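Local atomic coordinates of UDP-N-Acetylenolpyruvylglucosamine Reductase (Thermus caldophilus, PDB entry 2GQT), a protein that probably reduces UDP-N-acetylenolpyruvylglucosamine to UDP-N-acetylmuramate with NADPH, using bound FAD, in the synthesis of cell-wall peptidoglycan. Residues A40-L45 / R61-A66; G111-N116 / L147-R152; V131-D136 / H155-G160. One frame throughout, in Å; residues are numbered along the deposited sequence.

Interaction 1. Residues A40-L45 / R61-A66; sequences APYRVL and RVIRLA. With FAD (flavin-adenine dinucleotide), chain C.
Arg61 and Ala40 meet at one end of a parallel strand pair: the methyl CB of Ala40 sits over the centre of one face of the Arg61 guanidinium, 3.7 Å from CZ. The arginine chain is extended from CG to NE, and CB and CG pass beside Pro41 O; its NH1 is hydrogen-bonded to Ala37 O. On the same face of the sheet, Ile63 CD1 approaches the root of the Tyr42 side chain, 3.7 Å from CB. Tyr42 CG is held between the backbone N and the carbonyl carbon (chi1 59°), and the ring runs away from Ile63 to the hydroxyl, hydrogen-bonded to Gly159 O. Val62 points to the other face and puts CG1 3.6 Å from Leu45 CB, while Leu45 and Arg64 lie side by side. Between these side chains runs a regular parallel ladder: Arg43 gives its N-H to Arg61 O (2.8 Å) and takes that of Ile63 on its own O (2.8 Å), and Leu45 N continues to Ile63 O. Beyond it a water bridges Leu45 O and Leu65 N. The pair belongs to the FAD-binding domain: Val44 O accepts a 2.6 Å hydrogen bond from the adenosine ribose hydroxyl O2B, and Val44 CG1 packs on adenine C5A. Strand 42-44 is outermost in its four-stranded mixed sheet; strand 61-65 lies between it and strand 22-28, with helix 31-37 touching Ile63 and Leu65.

Interaction 2. Residues G111-N116 / L147-R152; sequences GAVKMN and LGFGYR. With FAD (flavin-adenine dinucleotide), chain C.
The CA atoms of Asn116 and Arg152 lie 4.5 Å apart, and Arg152 CA makes a CA-H...O contact with Met115 O. The Asn116 amide reaches across to the other segment: ND2 donates to Gly150 O at 2.9 Å in a nearly straight bond (166°), with Gly150 O near the plane of the amide, though the donor is tilted from the carbonyl plane of Gly150. CG, anti to the backbone N, rests 3.7 Å from Phe149 CD1; the amide crosses the ring obliquely, the planes 41° apart. With Glu123 as a further partner of ND2 and Ala125 N of OD1, this buried group is held by three hydrogen bonds. Phe149 turns its edge to the helix, CE1 lying 3.3 Å from Val113 O near the ring plane, while CZ touches Val113 CG1. Asn116, at positive phi, is the C-prime residue of a Schellman motif that ends helix 109-114, its N-H returning to Val113 O and Ala117 N to Ala112 O. The helix borders the FAD: Gly111 O takes a weak hydrogen bond from the ribityl O4'. Arg152, probably an active-site residue, bends at chi2 and chi3; its CD touches both Asn116 O (3.3 Å) and the flavin O2 (3.4 Å). The guanidinium, with Tyr151 CD1 over one face, stands almost perpendicular to the Asn116 amide (85°) and forms a salt bridge through NH1 to Glu123.

Interaction 3. Residues V131-D136 / H155-G160; sequences VEVFHD and HLPPGG
Pro157 lays its CB over the centre of the His135 imidazole, 3.5 Å from the centroid and only 4° off the ring normal, a CH-pi contact in which the two side chains cross at about a right angle. Pro157 CG reaches on toward the NE2 side of the ring. Beside this pair, Val133 CG1 packs against Gly160 CA at 3.7 Å; the same CA directs a hydrogen at Phe134 O. The imidazole is fixed at both nitrogens. ND1 donates to Asp136 OD2 at 2.9 Å, close to the ring plane but from above the carboxylate plane, and NE2 is hydrogen-bonded to Tyr142 OH. Tyr142 also touches Pro157 and Val133. Farther out, three waters complete the join. One donates to both Phe134 O and Gly159 O; a second accepts from Asp136 N and donates to Pro158 O (2.9 Å); a third donates to Asp136 OD2 and to Pro158 O, which therefore receives two waters. The opposing loop keeps its shape through Gly160 N, which donates to Pro157 O at 2.8 Å, with Gly159 at positive phi. This is a type II beta turn from Pro157 to Gly160, packed on the end of strand 128-135 and leading into its antiparallel neighbour, strand 161-171.

From the N terminus, interaction 1 comes first: strand 61-65 returns beside strand 42-44, closing a loop of 15 residues before either other contact opens. Interactions 2 and 3 follow and cross, since their segments alternate as 111-116, 131-136, 147-152 and 155-160. Interaction 2 ties the end of helix 109-114 to the loop after strand 138-142; interaction 3 joins a later part of that loop to strand 128-135. These two touch through Leu147 O and His155 N and through Lys114 packing on Leu156. Interaction 1 touches interaction 3 through Tyr42 and Gly159, bringing edge strand 42-44 against the turn that leads into strand 161-171. Interactions 1 and 2 do not touch directly, yet both contact FAD.

Interaction 1. Residues A40-L45 / R61-A66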
loop_
_atom_site.group_PDB
_atom_site.type_symbol
_atom_site.label_atom_id
_atom_site.label_comp_id
_atom_site.label_asym_id
_atom_site.label_seq_id
_atom_site.Cartn_x
_atom_site.Cartn_y
_atom_site.Cartn_z
ATOM N N ALA A 40 -6.121 11.852 19.766
ATOM C CA ALA A 40 -6.393 13.015 18.936
ATOM C C ALA A 40 -6.482 12.572 17.473
ATOM O O ALA A 40 -6.063 11.454 17.150
ATOM C CB ALA A 40 -5.307 14.054 19.123
ATOM N N PRO A 41 -7.044 13.424 16.587
ATOM C CA PRO A 41 -7.156 13.089 15.163
ATOM C C PRO A 41 -5.859 12.531 14.576
ATOM O O PRO A 41 -4.785 13.086 14.798
ATOM C CB PRO A 41 -7.502 14.430 14.513
ATOM C CG PRO A 41 -8.244 15.169 15.582
ATOM C CD PRO A 41 -7.628 14.751 16.882
ATOM N N TYR A 42 -5.984 11.437 13.832
ATOM C CA TYR A 42 -4.828 10.691 13.348
ATOM C C TYR A 42 -5.082 10.131 11.957
ATOM O O TYR A 42 -6.234 10.004 11.520
ATOM C CB TYR A 42 -4.491 9.537 14.309
ATOM C CG TYR A 42 -5.628 8.552 14.482
ATOM C CD1 TYR A 42 -5.793 7.473 13.603
ATOM C CD2 TYR A 42 -6.561 8.718 15.506
ATOM C CE1 TYR A 42 -6.850 6.588 13.748
ATOM C CE2 TYR A 42 -7.617 7.837 15.662
ATOM C CZ TYR A 42 -7.761 6.773 14.779
ATOM O OH TYR A 42 -8.812 5.899 14.944
ATOM N N ARG A 43 -3.982 9.803 11.280
ATOM C CA ARG A 43 -3.967 8.981 10.078
ATOM C C ARG A 43 -2.980 7.847 10.345
ATOM O O ARG A 43 -2.109 7.979 11.204
ATOM C CB ARG A 43 -3.468 9.790 8.883
ATOM C CG ARG A 43 -4.290 11.024 8.546
ATOM C CD ARG A 43 -3.657 11.766 7.394
ATOM N NE ARG A 43 -4.274 13.069 7.184
ATOM C CZ ARG A 43 -5.055 13.381 6.158
ATOM N NH1 ARG A 43 -5.331 12.492 5.210
ATOM N NH2 ARG A 43 -5.556 14.603 6.079
ATOM N N VAL A 44 -3.113 6.737 9.625
ATOM C CA VAL A 44 -2.147 5.644 9.733
ATOM C C VAL A 44 -1.314 5.585 8.458
ATOM O O VAL A 44 -1.840 5.624 7.336
ATOM C CB VAL A 44 -2.819 4.275 9.983
ATOM C CG1 VAL A 44 -1.769 3.188 10.216
ATOM C CG2 VAL A 44 -3.759 4.351 11.159
ATOM N N LEU A 45 -0.002 5.512 8.639
ATOM C CA LEU A 45 0.920 5.358 7.531
ATOM C C LEU A 45 1.455 3.937 7.501
ATOM O O LEU A 45 1.986 3.453 8.515
ATOM C CB LEU A 45 2.074 6.351 7.683
ATOM C CG LEU A 45 3.265 6.270 6.730
ATOM C CD1 LEU A 45 2.872 6.644 5.304
ATOM C CD2 LEU A 45 4.382 7.153 7.259
ATOM N N ARG A 61 -1.941 13.638 13.611
ATOM C CA ARG A 61 -0.925 12.690 14.040
ATOM C C ARG A 61 -0.852 11.594 12.987
ATOM O O ARG A 61 -1.883 11.058 12.584
ATOM C CB ARG A 61 -1.295 12.088 15.386
ATOM C CG ARG A 61 -1.378 13.096 16.517
ATOM C CD ARG A 61 -1.718 12.388 17.806
ATOM N NE ARG A 61 -1.725 13.308 18.940
ATOM C CZ ARG A 61 -1.982 12.948 20.194
ATOM N NH1 ARG A 61 -2.266 11.685 20.488
ATOM N NH2 ARG A 61 -1.957 13.860 21.158
ATOM N N VAL A 62 0.358 11.299 12.521
ATOM C CA VAL A 62 0.555 10.214 11.563
ATOM C C VAL A 62 1.177 9.043 12.320
ATOM O O VAL A 62 2.281 9.154 12.848
ATOM C CB VAL A 62 1.418 10.661 10.361
ATOM C CG1 VAL A 62 1.634 9.505 9.409
ATOM C CG2 VAL A 62 0.733 11.802 9.622
ATOM N N ILE A 63 0.444 7.938 12.397
ATOM C CA ILE A 63 0.824 6.786 13.198
ATOM C C ILE A 63 1.476 5.704 12.341
ATOM O O ILE A 63 0.942 5.320 11.290
ATOM C CB ILE A 63 -0.398 6.201 13.929
ATOM C CG1 ILE A 63 -0.973 7.226 14.914
ATOM C CG2 ILE A 63 -0.036 4.911 14.651
ATOM C CD1 ILE A 63 -2.284 6.820 15.537
ATOM N N ARG A 64 2.641 5.247 12.794
ATOM C CA ARG A 64 3.347 4.090 12.232
ATOM C C ARG A 64 3.328 2.986 13.274
ATOM O O ARG A 64 3.614 3.232 14.450
ATOM C CB ARG A 64 4.818 4.433 11.963
ATOM C CG ARG A 64 5.101 5.316 10.782
ATOM C CD ARG A 64 6.593 5.313 10.492
ATOM N NE ARG A 64 7.452 5.431 11.677
ATOM C CZ ARG A 64 8.772 5.302 11.638
ATOM N NH1 ARG A 64 9.376 5.049 10.481
ATOM N NH2 ARG A 64 9.496 5.431 12.741
ATOM N N LEU A 65 3.035 1.767 12.837
ATOM C CA LEU A 65 3.005 0.615 13.724
ATOM C C LEU A 65 4.314 -0.136 13.672
ATOM O O LEU A 65 4.722 -0.622 12.613
ATOM C CB LEU A 65 1.859 -0.313 13.337
ATOM C CG LEU A 65 0.449 0.276 13.322
ATOM C CD1 LEU A 65 -0.507 -0.759 12.775
ATOM C CD2 LEU A 65 0.013 0.747 14.707
ATOM N N ALA A 66 4.970 -0.218 14.820
ATOM C CA ALA A 66 6.236 -0.928 14.928
ATOM C C ALA A 66 6.189 -1.832 16.164
ATOM O O ALA A 66 5.104 -2.202 16.607
ATOM C CB ALA A 66 7.393 0.070 14.982
HETATM P PA FAD C . 0.097 3.284 2.492
HETATM O O1A FAD C . 0.371 3.766 1.130
HETATM O O2A FAD C . 0.995 3.655 3.609
HETATM O O5B FAD C . -1.379 3.662 2.935
HETATM C C5B FAD C . -2.469 3.399 2.043
HETATM C C4B FAD C . -3.781 3.501 2.790
HETATM O O4B FAD C . -3.827 2.455 3.782
HETATM C C3B FAD C . -3.978 4.822 3.547
HETATM O O3B FAD C . -5.378 5.108 3.564
HETATM C C2B FAD C . -3.493 4.468 4.947
HETATM O O2B FAD C . -4.072 5.307 5.946
HETATM C C1B FAD C . -4.027 3.058 5.085
HETATM N N9A FAD C . -3.338 2.212 6.082
HETATM C C8A FAD C . -2.039 1.875 6.092
HETATM N N7A FAD C . -1.806 1.077 7.137
HETATM C C5A FAD C . -2.965 0.883 7.777
HETATM C C6A FAD C . -3.357 0.181 8.924
HETATM N N6A FAD C . -2.506 -0.551 9.654
HETATM N N1A FAD C . -4.654 0.226 9.290
HETATM C C2A FAD C . -5.547 0.943 8.594
HETATM N N3A FAD C . -5.226 1.640 7.507
HETATM C C4A FAD C . -3.940 1.616 7.105
HETATM N N1 FAD C . -1.468 -2.335 -5.275
HETATM C C2 FAD C . -2.200 -3.442 -5.647
HETATM O O2 FAD C . -3.333 -3.595 -5.215
HETATM N N3 FAD C . -1.658 -4.367 -6.535
HETATM C C4 FAD C . -0.375 -4.223 -7.047
HETATM O O4 FAD C . 0.076 -5.070 -7.825
HETATM C C4X FAD C . 0.361 -3.105 -6.657
HETATM N N5 FAD C . 1.648 -2.915 -7.154
HETATM C C5X FAD C . 2.404 -1.824 -6.704
HETATM C C6 FAD C . 3.716 -1.679 -7.155
HETATM C C7 FAD C . 4.502 -0.616 -6.720
HETATM C C7M FAD C . 5.946 -0.485 -7.220
HETATM C C8 FAD C . 3.957 0.315 -5.830
HETATM C C8M FAD C . 4.806 1.498 -5.343
HETATM C C9 FAD C . 2.644 0.175 -5.388
HETATM C C9A FAD C . 1.853 -0.891 -5.816
HETATM N N10 FAD C . 0.528 -1.046 -5.377
HETATM C C10 FAD C . -0.192 -2.170 -5.777
HETATM C "C1'" FAD C . -0.143 -0.035 -4.517
HETATM C "C2'" FAD C . 0.143 -0.253 -3.023
HETATM O "O2'" FAD C . 1.315 -1.071 -2.839
HETATM C "C3'" FAD C . -1.027 -0.918 -2.295
HETATM O "O3'" FAD C . -2.184 -0.074 -2.367
HETATM C "C4'" FAD C . -0.681 -1.238 -0.835
HETATM O "O4'" FAD C . -1.716 -2.047 -0.273
HETATM C "C5'" FAD C . -0.491 0.003 0.033
HETATM O "O5'" FAD C . 0.021 -0.446 1.289
HETATM P P FAD C . 0.973 0.514 2.138
HETATM O O1P FAD C . 1.286 -0.209 3.386
HETATM O O2P FAD C . 2.074 1.060 1.317
HETATM O O3P FAD C . -0.086 1.670 2.487
HETATM O O HOH W 1 2.233 1.321 10.173
#

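Interaction 2. Residues G111-N116 / L147-R152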
loop_
_atom_site.group_PDB
_atom_site.type_symbol
_atom_site.label_atom_id
_atom_site.label_comp_id
_atom_site.label_asym_id
_atom_site.label_seq_id
_atom_site.Cartn_x
_atom_site.Cartn_y
_atom_site.Cartn_z
ATOM N N GLY A 111 -1.760 -1.845 5.295
ATOM C CA GLY A 111 -2.051 -1.136 4.051
ATOM C C GLY A 111 -2.622 -2.052 2.986
ATOM O O GLY A 111 -3.497 -1.647 2.214
ATOM N N ALA A 112 -2.124 -3.287 2.933
ATOM C CA ALA A 112 -2.633 -4.281 1.994
ATOM C C ALA A 112 -4.079 -4.658 2.331
ATOM O O ALA A 112 -4.879 -4.906 1.432
ATOM C CB ALA A 112 -1.755 -5.518 1.999
ATOM N N VAL A 113 -4.410 -4.723 3.617
ATOM C CA VAL A 113 -5.795 -4.956 4.035
ATOM C C VAL A 113 -6.670 -3.745 3.685
ATOM O O VAL A 113 -7.728 -3.895 3.059
ATOM C CB VAL A 113 -5.884 -5.274 5.547
ATOM C CG1 VAL A 113 -7.343 -5.294 6.010
ATOM C CG2 VAL A 113 -5.190 -6.589 5.871
ATOM N N LYS A 114 -6.234 -2.546 4.063
ATOM C CA LYS A 114 -7.029 -1.346 3.801
ATOM C C LYS A 114 -7.352 -1.213 2.310
ATOM O O LYS A 114 -8.484 -0.877 1.943
ATOM C CB LYS A 114 -6.310 -0.089 4.299
ATOM C CG LYS A 114 -7.054 1.215 4.005
ATOM C CD LYS A 114 -8.167 1.465 4.987
ATOM C CE LYS A 114 -8.837 2.804 4.756
ATOM N NZ LYS A 114 -10.000 2.926 5.698
ATOM N N MET A 115 -6.367 -1.497 1.460
ATOM C CA MET A 115 -6.513 -1.310 0.020
ATOM C C MET A 115 -6.774 -2.604 -0.729
ATOM O O MET A 115 -6.627 -2.642 -1.952
ATOM C CB MET A 115 -5.259 -0.625 -0.545
ATOM C CG MET A 115 -4.982 0.755 0.053
ATOM S SD MET A 115 -6.412 1.871 0.037
ATOM C CE MET A 115 -6.759 1.985 -1.720
ATOM N N ASN A 116 -7.143 -3.656 0.009
ATOM C CA ASN A 116 -7.330 -5.009 -0.542
ATOM C C ASN A 116 -6.395 -5.273 -1.710
ATOM O O ASN A 116 -6.823 -5.577 -2.822
ATOM C CB ASN A 116 -8.792 -5.278 -0.929
ATOM C CG ASN A 116 -9.071 -6.755 -1.110
ATOM O OD1 ASN A 116 -8.279 -7.604 -0.678
ATOM N ND2 ASN A 116 -10.200 -7.079 -1.743
ATOM N N LEU A 147 -15.525 -6.955 6.520
ATOM C CA LEU A 147 -14.763 -5.737 6.267
ATOM C C LEU A 147 -15.062 -5.056 4.940
ATOM O O LEU A 147 -14.317 -4.172 4.518
ATOM C CB LEU A 147 -13.264 -6.037 6.402
ATOM C CG LEU A 147 -12.827 -6.539 7.784
ATOM C CD1 LEU A 147 -11.329 -6.740 7.788
ATOM C CD2 LEU A 147 -13.235 -5.565 8.882
ATOM N N GLY A 148 -16.154 -5.454 4.295
ATOM C CA GLY A 148 -16.606 -4.782 3.086
ATOM C C GLY A 148 -15.580 -4.734 1.973
ATOM O O GLY A 148 -15.418 -3.699 1.316
ATOM N N PHE A 149 -14.904 -5.854 1.741
ATOM C CA PHE A 149 -13.901 -5.902 0.689
ATOM C C PHE A 149 -14.520 -5.805 -0.696
ATOM O O PHE A 149 -15.587 -6.367 -0.958
ATOM C CB PHE A 149 -13.068 -7.174 0.777
ATOM C CG PHE A 149 -12.070 -7.168 1.894
ATOM C CD1 PHE A 149 -11.059 -6.206 1.947
ATOM C CD2 PHE A 149 -12.124 -8.138 2.886
ATOM C CE1 PHE A 149 -10.123 -6.213 2.975
ATOM C CE2 PHE A 149 -11.185 -8.148 3.922
ATOM C CZ PHE A 149 -10.181 -7.180 3.964
ATOM N N GLY A 150 -13.842 -5.066 -1.565
ATOM C CA GLY A 150 -14.165 -4.996 -2.984
ATOM C C GLY A 150 -12.846 -4.895 -3.721
ATOM O O GLY A 150 -11.775 -5.059 -3.127
ATOM N N TYR A 151 -12.907 -4.618 -5.014
ATOM C CA TYR A 151 -11.692 -4.487 -5.798
ATOM C C TYR A 151 -10.863 -3.319 -5.285
ATOM O O TYR A 151 -11.299 -2.173 -5.331
ATOM C CB TYR A 151 -12.024 -4.325 -7.277
ATOM C CG TYR A 151 -10.807 -4.369 -8.158
ATOM C CD1 TYR A 151 -10.243 -5.589 -8.528
ATOM C CD2 TYR A 151 -10.212 -3.195 -8.614
ATOM C CE1 TYR A 151 -9.118 -5.638 -9.336
ATOM C CE2 TYR A 151 -9.084 -3.235 -9.430
ATOM C CZ TYR A 151 -8.547 -4.461 -9.778
ATOM O OH TYR A 151 -7.438 -4.506 -10.587
ATOM N N ARG A 152 -9.681 -3.643 -4.751
ATOM C CA ARG A 152 -8.749 -2.672 -4.161
ATOM C C ARG A 152 -9.448 -1.724 -3.167
ATOM O O ARG A 152 -9.145 -0.536 -3.079
ATOM C CB ARG A 152 -7.968 -1.927 -5.262
ATOM C CG ARG A 152 -7.402 -2.875 -6.342
ATOM C CD ARG A 152 -6.652 -4.065 -5.743
ATOM N NE ARG A 152 -6.904 -5.328 -6.447
ATOM C CZ ARG A 152 -7.739 -6.285 -6.037
ATOM N NH1 ARG A 152 -8.443 -6.153 -4.913
ATOM N NH2 ARG A 152 -7.869 -7.388 -6.765
HETATM P PA FAD C . 0.097 3.284 2.492
HETATM O O1A FAD C . 0.371 3.766 1.130
HETATM O O2A FAD C . 0.995 3.655 3.609
HETATM O O5B FAD C . -1.379 3.662 2.935
HETATM C C5B FAD C . -2.469 3.399 2.043
HETATM C C4B FAD C . -3.781 3.501 2.790
HETATM O O4B FAD C . -3.827 2.455 3.782
HETATM C C3B FAD C . -3.978 4.822 3.547
HETATM O O3B FAD C . -5.378 5.108 3.564
HETATM C C2B FAD C . -3.493 4.468 4.947
HETATM O O2B FAD C . -4.072 5.307 5.946
HETATM C C1B FAD C . -4.027 3.058 5.085
HETATM N N9A FAD C . -3.338 2.212 6.082
HETATM C C8A FAD C . -2.039 1.875 6.092
HETATM N N7A FAD C . -1.806 1.077 7.137
HETATM C C5A FAD C . -2.965 0.883 7.777
HETATM C C6A FAD C . -3.357 0.181 8.924
HETATM N N6A FAD C . -2.506 -0.551 9.654
HETATM N N1A FAD C . -4.654 0.226 9.290
HETATM C C2A FAD C . -5.547 0.943 8.594
HETATM N N3A FAD C . -5.226 1.640 7.507
HETATM C C4A FAD C . -3.940 1.616 7.105
HETATM N N1 FAD C . -1.468 -2.335 -5.275
HETATM C C2 FAD C . -2.200 -3.442 -5.647
HETATM O O2 FAD C . -3.333 -3.595 -5.215
HETATM N N3 FAD C . -1.658 -4.367 -6.535
HETATM C C4 FAD C . -0.375 -4.223 -7.047
HETATM O O4 FAD C . 0.076 -5.070 -7.825
HETATM C C4X FAD C . 0.361 -3.105 -6.657
HETATM N N5 FAD C . 1.648 -2.915 -7.154
HETATM C C5X FAD C . 2.404 -1.824 -6.704
HETATM C C6 FAD C . 3.716 -1.679 -7.155
HETATM C C7 FAD C . 4.502 -0.616 -6.720
HETATM C C7M FAD C . 5.946 -0.485 -7.220
HETATM C C8 FAD C . 3.957 0.315 -5.830
HETATM C C8M FAD C . 4.806 1.498 -5.343
HETATM C C9 FAD C . 2.644 0.175 -5.388
HETATM C C9A FAD C . 1.853 -0.891 -5.816
HETATM N N10 FAD C . 0.528 -1.046 -5.377
HETATM C C10 FAD C . -0.192 -2.170 -5.777
HETATM C "C1'" FAD C . -0.143 -0.035 -4.517
HETATM C "C2'" FAD C . 0.143 -0.253 -3.023
HETATM O "O2'" FAD C . 1.315 -1.071 -2.839
HETATM C "C3'" FAD C . -1.027 -0.918 -2.295
HETATM O "O3'" FAD C . -2.184 -0.074 -2.367
HETATM C "C4'" FAD C . -0.681 -1.238 -0.835
HETATM O "O4'" FAD C . -1.716 -2.047 -0.273
HETATM C "C5'" FAD C . -0.491 0.003 0.033
HETATM O "O5'" FAD C . 0.021 -0.446 1.289
HETATM P P FAD C . 0.973 0.514 2.138
HETATM O O1P FAD C . 1.286 -0.209 3.386
HETATM O O2P FAD C . 2.074 1.060 1.317
HETATM O O3P FAD C . -0.086 1.670 2.487
#

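Interaction 3. Residues V131-D136 / H155-G160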
loop_
_atom_site.group_PDB
_atom_site.type_symbol
_atom_site.label_atom_id
_atom_site.label_comp_id
_atom_site.label_asym_id
_atom_site.label_seq_id
_atom_site.Cartn_x
_atom_site.Cartn_y
_atom_site.Cartn_z
ATOM N N VAL A 131 -8.874 -10.608 11.237
ATOM C CA VAL A 131 -8.257 -9.289 11.239
ATOM C C VAL A 131 -8.593 -8.591 12.550
ATOM O O VAL A 131 -9.777 -8.423 12.889
ATOM C CB VAL A 131 -8.768 -8.418 10.067
ATOM C CG1 VAL A 131 -8.080 -7.058 10.065
ATOM C CG2 VAL A 131 -8.558 -9.126 8.726
ATOM N N GLU A 132 -7.562 -8.173 13.279
ATOM C CA GLU A 132 -7.755 -7.347 14.466
ATOM C C GLU A 132 -7.752 -5.889 14.030
ATOM O O GLU A 132 -6.842 -5.452 13.315
ATOM C CB GLU A 132 -6.668 -7.599 15.507
ATOM C CG GLU A 132 -6.909 -6.877 16.818
ATOM C CD GLU A 132 -5.789 -7.098 17.805
ATOM O OE1 GLU A 132 -5.982 -7.853 18.783
ATOM O OE2 GLU A 132 -4.712 -6.517 17.599
ATOM N N VAL A 133 -8.784 -5.152 14.438
ATOM C CA VAL A 133 -8.915 -3.733 14.114
ATOM C C VAL A 133 -9.128 -2.952 15.411
ATOM O O VAL A 133 -9.976 -3.317 16.232
ATOM C CB VAL A 133 -10.098 -3.461 13.151
ATOM C CG1 VAL A 133 -10.190 -1.979 12.804
ATOM C CG2 VAL A 133 -9.978 -4.285 11.884
ATOM N N PHE A 134 -8.343 -1.898 15.586
ATOM C CA PHE A 134 -8.478 -1.006 16.716
ATOM C C PHE A 134 -9.337 0.172 16.281
ATOM O O PHE A 134 -9.005 0.889 15.337
ATOM C CB PHE A 134 -7.096 -0.524 17.169
ATOM C CG PHE A 134 -7.139 0.407 18.342
ATOM C CD1 PHE A 134 -7.164 1.782 18.164
ATOM C CD2 PHE A 134 -7.174 -0.096 19.631
ATOM C CE1 PHE A 134 -7.222 2.642 19.264
ATOM C CE2 PHE A 134 -7.231 0.749 20.725
ATOM C CZ PHE A 134 -7.246 2.115 20.540
ATOM N N HIS A 135 -10.463 0.354 16.960
ATOM C CA HIS A 135 -11.343 1.482 16.699
ATOM C C HIS A 135 -12.175 1.776 17.935
ATOM O O HIS A 135 -12.421 0.885 18.746
ATOM C CB HIS A 135 -12.228 1.242 15.459
ATOM C CG HIS A 135 -13.192 0.095 15.582
ATOM N ND1 HIS A 135 -14.517 0.264 15.928
ATOM C CD2 HIS A 135 -13.045 -1.224 15.317
ATOM C CE1 HIS A 135 -15.128 -0.908 15.918
ATOM N NE2 HIS A 135 -14.258 -1.828 15.547
ATOM N N ASP A 136 -12.597 3.034 18.072
ATOM C CA ASP A 136 -13.369 3.480 19.235
ATOM C C ASP A 136 -12.679 3.089 20.540
ATOM O O ASP A 136 -13.332 2.675 21.493
ATOM C CB ASP A 136 -14.802 2.925 19.194
ATOM C CG ASP A 136 -15.526 3.254 17.904
ATOM O OD1 ASP A 136 -15.544 4.435 17.513
ATOM O OD2 ASP A 136 -16.072 2.322 17.277
ATOM N N HIS A 155 -14.049 -1.551 3.678
ATOM C CA HIS A 155 -14.902 -0.671 4.472
ATOM C C HIS A 155 -14.630 -1.005 5.932
ATOM O O HIS A 155 -15.392 -1.722 6.583
ATOM C CB HIS A 155 -16.385 -0.876 4.106
ATOM C CG HIS A 155 -17.311 0.174 4.638
ATOM N ND1 HIS A 155 -17.103 1.524 4.460
ATOM C CD2 HIS A 155 -18.492 0.059 5.292
ATOM C CE1 HIS A 155 -18.097 2.198 5.012
ATOM N NE2 HIS A 155 -18.952 1.331 5.527
ATOM N N LEU A 156 -13.496 -0.531 6.434
ATOM C CA LEU A 156 -13.155 -0.769 7.828
ATOM C C LEU A 156 -14.056 0.043 8.743
ATOM O O LEU A 156 -14.611 1.064 8.316
ATOM C CB LEU A 156 -11.698 -0.385 8.104
ATOM C CG LEU A 156 -10.605 -1.114 7.337
ATOM C CD1 LEU A 156 -9.253 -0.591 7.777
ATOM C CD2 LEU A 156 -10.685 -2.611 7.535
ATOM N N PRO A 157 -14.218 -0.401 10.003
ATOM C CA PRO A 157 -14.892 0.469 10.963
ATOM C C PRO A 157 -14.288 1.867 10.966
ATOM O O PRO A 157 -13.077 2.007 10.780
ATOM C CB PRO A 157 -14.645 -0.233 12.294
ATOM C CG PRO A 157 -14.539 -1.673 11.928
ATOM C CD PRO A 157 -13.841 -1.697 10.601
ATOM N N PRO A 158 -15.123 2.909 11.142
ATOM C CA PRO A 158 -14.622 4.282 11.120
ATOM C C PRO A 158 -13.410 4.499 12.029
ATOM O O PRO A 158 -13.446 4.138 13.210
ATOM C CB PRO A 158 -15.833 5.104 11.587
ATOM C CG PRO A 158 -16.987 4.290 11.213
ATOM C CD PRO A 158 -16.587 2.861 11.327
ATOM N N GLY A 159 -12.356 5.083 11.471
ATOM C CA GLY A 159 -11.118 5.321 12.199
ATOM C C GLY A 159 -10.292 4.066 12.455
ATOM O O GLY A 159 -9.272 4.122 13.145
ATOM N N GLY A 160 -10.706 2.939 11.879
ATOM C CA GLY A 160 -10.098 1.642 12.182
ATOM C C GLY A 160 -8.643 1.527 11.786
ATOM O O GLY A 160 -8.250 1.909 10.682
HETATM O O HOH W 2 -8.521 3.767 16.322
HETATM O O HOH W 3 -12.103 4.640 15.678
HETATM O O HOH W 4 -15.498 2.986 14.759
#